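Local coordinates for amino acid adenylation domain-containing protein (Bacillus stratosphericus LAMA 585, PDB 6ULY), which probably selects a keto acid and activates it as its acyl adenylate for nonribosomal depsipeptide synthesis, at residues V89-V98 with D171-T179. Sequence-based numbering, arbitrary orientation.
Sequences VLGGFVPTLV and DDSVFFILT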
ATOM      1  N   VAL A  89     -22.858 -22.192   2.970  1.00 33.60           N
ATOM      2  CA  VAL A  89     -22.412 -23.345   2.193  1.00 36.32           C
ATOM      3  C   VAL A  89     -23.602 -24.093   1.606  1.00 38.75           C
ATOM      4  O   VAL A  89     -23.584 -24.498   0.439  1.00 44.30           O
ATOM      5  CB  VAL A  89     -21.545 -24.268   3.068  1.00 45.08           C
ATOM      6  CG1 VAL A  89     -21.329 -25.611   2.377  1.00 38.02           C
ATOM      7  CG2 VAL A  89     -20.219 -23.595   3.387  1.00 41.81           C
ATOM      8  N   LEU A  90     -24.655 -24.298   2.403  1.00 42.67           N
ATOM      9  CA  LEU A  90     -25.817 -25.031   1.905  1.00 43.26           C
ATOM     10  C   LEU A  90     -26.528 -24.250   0.808  1.00 43.26           C
ATOM     11  O   LEU A  90     -26.975 -24.831  -0.187  1.00 45.46           O
ATOM     12  CB  LEU A  90     -26.789 -25.337   3.050  1.00 43.31           C
ATOM     13  CG  LEU A  90     -26.323 -26.344   4.099  1.00 45.64           C
ATOM     14  CD1 LEU A  90     -27.392 -26.521   5.166  1.00 52.60           C
ATOM     15  CD2 LEU A  90     -25.978 -27.679   3.454  1.00 51.49           C
ATOM     16  N   GLY A  91     -26.641 -22.939   0.968  1.00 39.51           N
ATOM     17  CA  GLY A  91     -27.348 -22.134  -0.001  1.00 43.68           C
ATOM     18  C   GLY A  91     -26.544 -21.719  -1.210  1.00 43.23           C
ATOM     19  O   GLY A  91     -27.092 -21.069  -2.105  1.00 45.95           O
ATOM     20  N   GLY A  92     -25.267 -22.086  -1.284  1.00 40.30           N
ATOM     21  CA  GLY A  92     -24.416 -21.563  -2.335  1.00 42.17           C
ATOM     22  C   GLY A  92     -24.040 -20.115  -2.144  1.00 45.25           C
ATOM     23  O   GLY A  92     -23.531 -19.484  -3.078  1.00 48.38           O
ATOM     24  N   PHE A  93     -24.303 -19.565  -0.966  1.00 46.44           N
ATOM     25  CA  PHE A  93     -23.907 -18.208  -0.651  1.00 40.96           C
ATOM     26  C   PHE A  93     -22.432 -18.197  -0.281  1.00 44.72           C
ATOM     27  O   PHE A  93     -21.886 -19.198   0.196  1.00 42.97           O
ATOM     28  CB  PHE A  93     -24.752 -17.660   0.497  1.00 44.21           C
ATOM     29  CG  PHE A  93     -26.219 -17.976   0.374  1.00 46.48           C
ATOM     30  CD1 PHE A  93     -26.861 -17.878  -0.849  1.00 49.24           C
ATOM     31  CD2 PHE A  93     -26.951 -18.388   1.478  1.00 44.16           C
ATOM     32  CE1 PHE A  93     -28.205 -18.172  -0.969  1.00 50.73           C
ATOM     33  CE2 PHE A  93     -28.295 -18.684   1.364  1.00 40.32           C
ATOM     34  CZ  PHE A  93     -28.924 -18.578   0.141  1.00 42.99           C
ATOM     35  N   VAL A  94     -21.791 -17.058  -0.514  1.00 41.86           N
ATOM     36  CA  VAL A  94     -20.353 -16.912  -0.300  1.00 46.58           C
ATOM     37  C   VAL A  94     -20.105 -16.060   0.939  1.00 42.40           C
ATOM     38  O   VAL A  94     -20.248 -14.828   0.885  1.00 45.21           O
ATOM     39  CB  VAL A  94     -19.669 -16.285  -1.526  1.00 41.30           C
ATOM     40  CG1 VAL A  94     -18.167 -16.345  -1.373  1.00 41.42           C
ATOM     41  CG2 VAL A  94     -20.097 -16.987  -2.800  1.00 43.60           C
ATOM     42  N   PRO A  95     -19.718 -16.651   2.065  1.00 44.29           N
ATOM     43  CA  PRO A  95     -19.410 -15.840   3.245  1.00 44.54           C
ATOM     44  C   PRO A  95     -18.186 -14.975   3.022  1.00 41.61           C
ATOM     45  O   PRO A  95     -17.235 -15.365   2.344  1.00 43.99           O
ATOM     46  CB  PRO A  95     -19.145 -16.881   4.339  1.00 41.03           C
ATOM     47  CG  PRO A  95     -19.753 -18.136   3.841  1.00 40.34           C
ATOM     48  CD  PRO A  95     -19.605 -18.088   2.356  1.00 42.96           C
ATOM     49  N   THR A  96     -18.213 -13.797   3.627  1.00 41.17           N
ATOM     50  CA  THR A  96     -17.062 -12.903   3.682  1.00 43.15           C
ATOM     51  C   THR A  96     -16.559 -12.905   5.121  1.00 41.03           C
ATOM     52  O   THR A  96     -17.141 -12.254   5.993  1.00 43.22           O
ATOM     53  CB  THR A  96     -17.440 -11.503   3.219  1.00 43.66           C
ATOM     54  OG1 THR A  96     -18.071 -11.588   1.935  1.00 41.91           O
ATOM     55  CG2 THR A  96     -16.207 -10.625   3.132  1.00 42.76           C
ATOM     56  N   LEU A  97     -15.478 -13.639   5.363  1.00 38.20           N
ATOM     57  CA  LEU A  97     -14.937 -13.797   6.706  1.00 37.33           C
ATOM     58  C   LEU A  97     -14.093 -12.577   7.048  1.00 42.19           C
ATOM     59  O   LEU A  97     -13.022 -12.370   6.467  1.00 49.23           O
ATOM     60  CB  LEU A  97     -14.116 -15.080   6.795  1.00 43.64           C
ATOM     61  CG  LEU A  97     -14.789 -16.344   6.251  1.00 42.27           C
ATOM     62  CD1 LEU A  97     -13.933 -17.565   6.542  1.00 38.67           C
ATOM     63  CD2 LEU A  97     -16.178 -16.511   6.836  1.00 41.15           C
ATOM     64  N   VAL A  98     -14.577 -11.763   7.984  1.00 44.22           N
ATOM     65  CA  VAL A  98     -13.832 -10.610   8.481  1.00 45.01           C
ATOM     66  C   VAL A  98     -14.261 -10.345   9.916  1.00 50.12           C
ATOM     67  O   VAL A  98     -15.452 -10.386  10.244  1.00 49.70           O
ATOM     68  CB  VAL A  98     -14.041  -9.365   7.590  1.00 50.38           C
ATOM     69  CG1 VAL A  98     -15.513  -9.012   7.490  1.00 46.84           C
ATOM     70  CG2 VAL A  98     -13.231  -8.183   8.122  1.00 48.68           C
ATOM     71  N   ASP A 171     -15.321 -26.010  -8.093  1.00 43.73           N
ATOM     72  CA  ASP A 171     -14.686 -24.745  -8.437  1.00 46.54           C
ATOM     73  C   ASP A 171     -15.529 -23.534  -8.061  1.00 46.32           C
ATOM     74  O   ASP A 171     -15.053 -22.403  -8.202  1.00 41.53           O
ATOM     75  CB  ASP A 171     -14.369 -24.704  -9.933  1.00 46.18           C
ATOM     76  CG  ASP A 171     -13.284 -25.688 -10.318  1.00 54.42           C
ATOM     77  OD1 ASP A 171     -12.202 -25.651  -9.693  1.00 57.29           O
ATOM     78  OD2 ASP A 171     -13.517 -26.510 -11.227  1.00 64.71           O
ATOM     79  N   ASP A 172     -16.758 -23.741  -7.598  1.00 43.80           N
ATOM     80  CA  ASP A 172     -17.547 -22.638  -7.071  1.00 44.28           C
ATOM     81  C   ASP A 172     -16.786 -21.948  -5.947  1.00 41.30           C
ATOM     82  O   ASP A 172     -16.085 -22.593  -5.162  1.00 44.67           O
ATOM     83  CB  ASP A 172     -18.897 -23.146  -6.556  1.00 47.40           C
ATOM     84  CG  ASP A 172     -19.807 -23.626  -7.669  1.00 46.79           C
ATOM     85  OD1 ASP A 172     -19.455 -23.435  -8.853  1.00 51.55           O
ATOM     86  OD2 ASP A 172     -20.877 -24.194  -7.359  1.00 55.71           O
ATOM     87  N   SER A 173     -16.915 -20.626  -5.877  1.00 36.14           N
ATOM     88  CA  SER A 173     -16.371 -19.889  -4.745  1.00 39.98           C
ATOM     89  C   SER A 173     -17.091 -20.295  -3.465  1.00 42.76           C
ATOM     90  O   SER A 173     -18.324 -20.331  -3.419  1.00 39.56           O
ATOM     91  CB  SER A 173     -16.517 -18.389  -4.978  1.00 39.63           C
ATOM     92  OG  SER A 173     -15.735 -17.971  -6.081  1.00 43.84           O
ATOM     93  N   VAL A 174     -16.325 -20.596  -2.421  1.00 40.81           N
ATOM     94  CA  VAL A 174     -16.888 -21.072  -1.165  1.00 38.89           C
ATOM     95  C   VAL A 174     -16.913 -19.976  -0.104  1.00 42.96           C
ATOM     96  O   VAL A 174     -17.846 -19.919   0.698  1.00 39.59           O
ATOM     97  CB  VAL A 174     -16.123 -22.320  -0.667  1.00 37.79           C
ATOM     98  CG1 VAL A 174     -14.690 -21.967  -0.285  1.00 40.15           C
ATOM     99  CG2 VAL A 174     -16.868 -22.975   0.501  1.00 45.83           C
ATOM    100  N   PHE A 175     -15.907 -19.100  -0.077  1.00 37.99           N
ATOM    101  CA  PHE A 175     -15.972 -17.923   0.782  1.00 38.56           C
ATOM    102  C   PHE A 175     -14.917 -16.910   0.360  1.00 44.66           C
ATOM    103  O   PHE A 175     -13.933 -17.243  -0.306  1.00 40.96           O
ATOM    104  CB  PHE A 175     -15.797 -18.279   2.269  1.00 35.42           C
ATOM    105  CG  PHE A 175     -14.444 -18.844   2.619  1.00 36.70           C
ATOM    106  CD1 PHE A 175     -13.357 -18.011   2.830  1.00 41.01           C
ATOM    107  CD2 PHE A 175     -14.270 -20.207   2.771  1.00 39.51           C
ATOM    108  CE1 PHE A 175     -12.116 -18.531   3.156  1.00 35.62           C
ATOM    109  CE2 PHE A 175     -13.034 -20.733   3.098  1.00 36.77           C
ATOM    110  CZ  PHE A 175     -11.955 -19.891   3.294  1.00 35.76           C
ATOM    111  N   PHE A 176     -15.156 -15.662   0.751  1.00 39.55           N
ATOM    112  CA  PHE A 176     -14.155 -14.611   0.738  1.00 39.38           C
ATOM    113  C   PHE A 176     -13.503 -14.503   2.112  1.00 41.34           C
ATOM    114  O   PHE A 176     -14.107 -14.833   3.134  1.00 37.94           O
ATOM    115  CB  PHE A 176     -14.781 -13.261   0.382  1.00 39.61           C
ATOM    116  CG  PHE A 176     -15.378 -13.204  -0.990  1.00 39.31           C
ATOM    117  CD1 PHE A 176     -14.568 -13.109  -2.108  1.00 42.18           C
ATOM    118  CD2 PHE A 176     -16.750 -13.216  -1.162  1.00 35.38           C
ATOM    119  CE1 PHE A 176     -15.116 -13.043  -3.374  1.00 44.23           C
ATOM    120  CE2 PHE A 176     -17.306 -13.152  -2.421  1.00 42.26           C
ATOM    121  CZ  PHE A 176     -16.484 -13.064  -3.534  1.00 44.76           C
ATOM    122  N   ILE A 177     -12.266 -14.018   2.134  1.00 42.20           N
ATOM    123  CA  ILE A 177     -11.590 -13.719   3.390  1.00 42.01           C
ATOM    124  C   ILE A 177     -10.679 -12.522   3.167  1.00 46.53           C
ATOM    125  O   ILE A 177     -10.007 -12.414   2.136  1.00 42.88           O
ATOM    126  CB  ILE A 177     -10.814 -14.936   3.941  1.00 43.51           C
ATOM    127  CG1 ILE A 177     -10.152 -14.580   5.278  1.00 42.55           C
ATOM    128  CG2 ILE A 177      -9.779 -15.423   2.951  1.00 37.48           C
ATOM    129  CD1 ILE A 177      -9.799 -15.790   6.137  1.00 39.12           C
ATOM    130  N   LEU A 178     -10.673 -11.617   4.138  1.00 48.83           N
ATOM    131  CA  LEU A 178      -9.951 -10.362   4.021  1.00 44.99           C
ATOM    132  C   LEU A 178      -8.552 -10.491   4.605  1.00 48.72           C
ATOM    133  O   LEU A 178      -8.347 -11.169   5.615  1.00 46.47           O
ATOM    134  CB  LEU A 178     -10.723  -9.247   4.723  1.00 44.65           C
ATOM    135  CG  LEU A 178     -11.696  -8.458   3.840  1.00 54.48           C
ATOM    136  CD1 LEU A 178     -12.490  -9.341   2.891  1.00 48.95           C
ATOM    137  CD2 LEU A 178     -12.646  -7.660   4.722  1.00 49.57           C
ATOM    138  N   THR A 179      -7.592  -9.838   3.955  1.00 49.27           N
ATOM    139  CA  THR A 179      -6.196  -9.899   4.369  1.00 50.76           C
ATOM    140  C   THR A 179      -5.945  -9.050   5.608  1.00 49.60           C
ATOM    141  O   THR A 179      -6.596  -8.026   5.807  1.00 54.62           O
ATOM    142  CB  THR A 179      -5.264  -9.427   3.245  1.00 50.18           C
ATOM    143  OG1 THR A 179      -5.660  -8.118   2.814  1.00 53.62           O
ATOM    144  CG2 THR A 179      -5.321 -10.385   2.067  1.00 47.45           C
TER
HETATM  145  O   HOH W   1     -20.230 -21.187   0.439  1.00 43.16           O
HETATM  146  O   HOH W   2     -10.445 -11.676   7.789  1.00 53.06           O
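P95 O accepts the amide of F176 (P95 O to F176 N 2.6 Å), and F176 O in turn accepts the amide of L97 in an almost straight bond (L97 N to F176 O 2.9 Å, 176° at the hydrogen). F176 is thus gripped through both its N-H and its carbonyl, the pattern of a parallel ladder, and the 17° between the short axes of strands 94-97 and 173-178 confirms the direction.

Side chains pack on both faces of this pair, most closely where V94 meets F176. On one, L97 CD1 lies over a face of the F175 ring, 4.1 Å from its centroid, a CH-pi contact; the ring reaches this spot because F175 CG sits between the backbone N and carbonyl (chi1 65°). On the other, V94 CG1, turned anti to its own N, presses on F176 CD2 at 3.4 Å, with T96 OG1 beside the same ring.

Backbone pairing loosens toward the ends: the bond from L178 N to L97 O is weak, at 3.4 Å, although V98 CG2 and L178 CD2 are pressed together at 3.5 Å. At the opposite end, water 1 donates to both F93 O and V174 O, bridging the backbones where direct pairing is absent.

Strand 94-97 lies between strands 70-74 and 173-178 in a mixed sheet of the AMP-binding fold. F85 of helix 78-91 packs on P95 and F175, whereas L121, beyond helix 109-120, meets T96 and F176 on the other face.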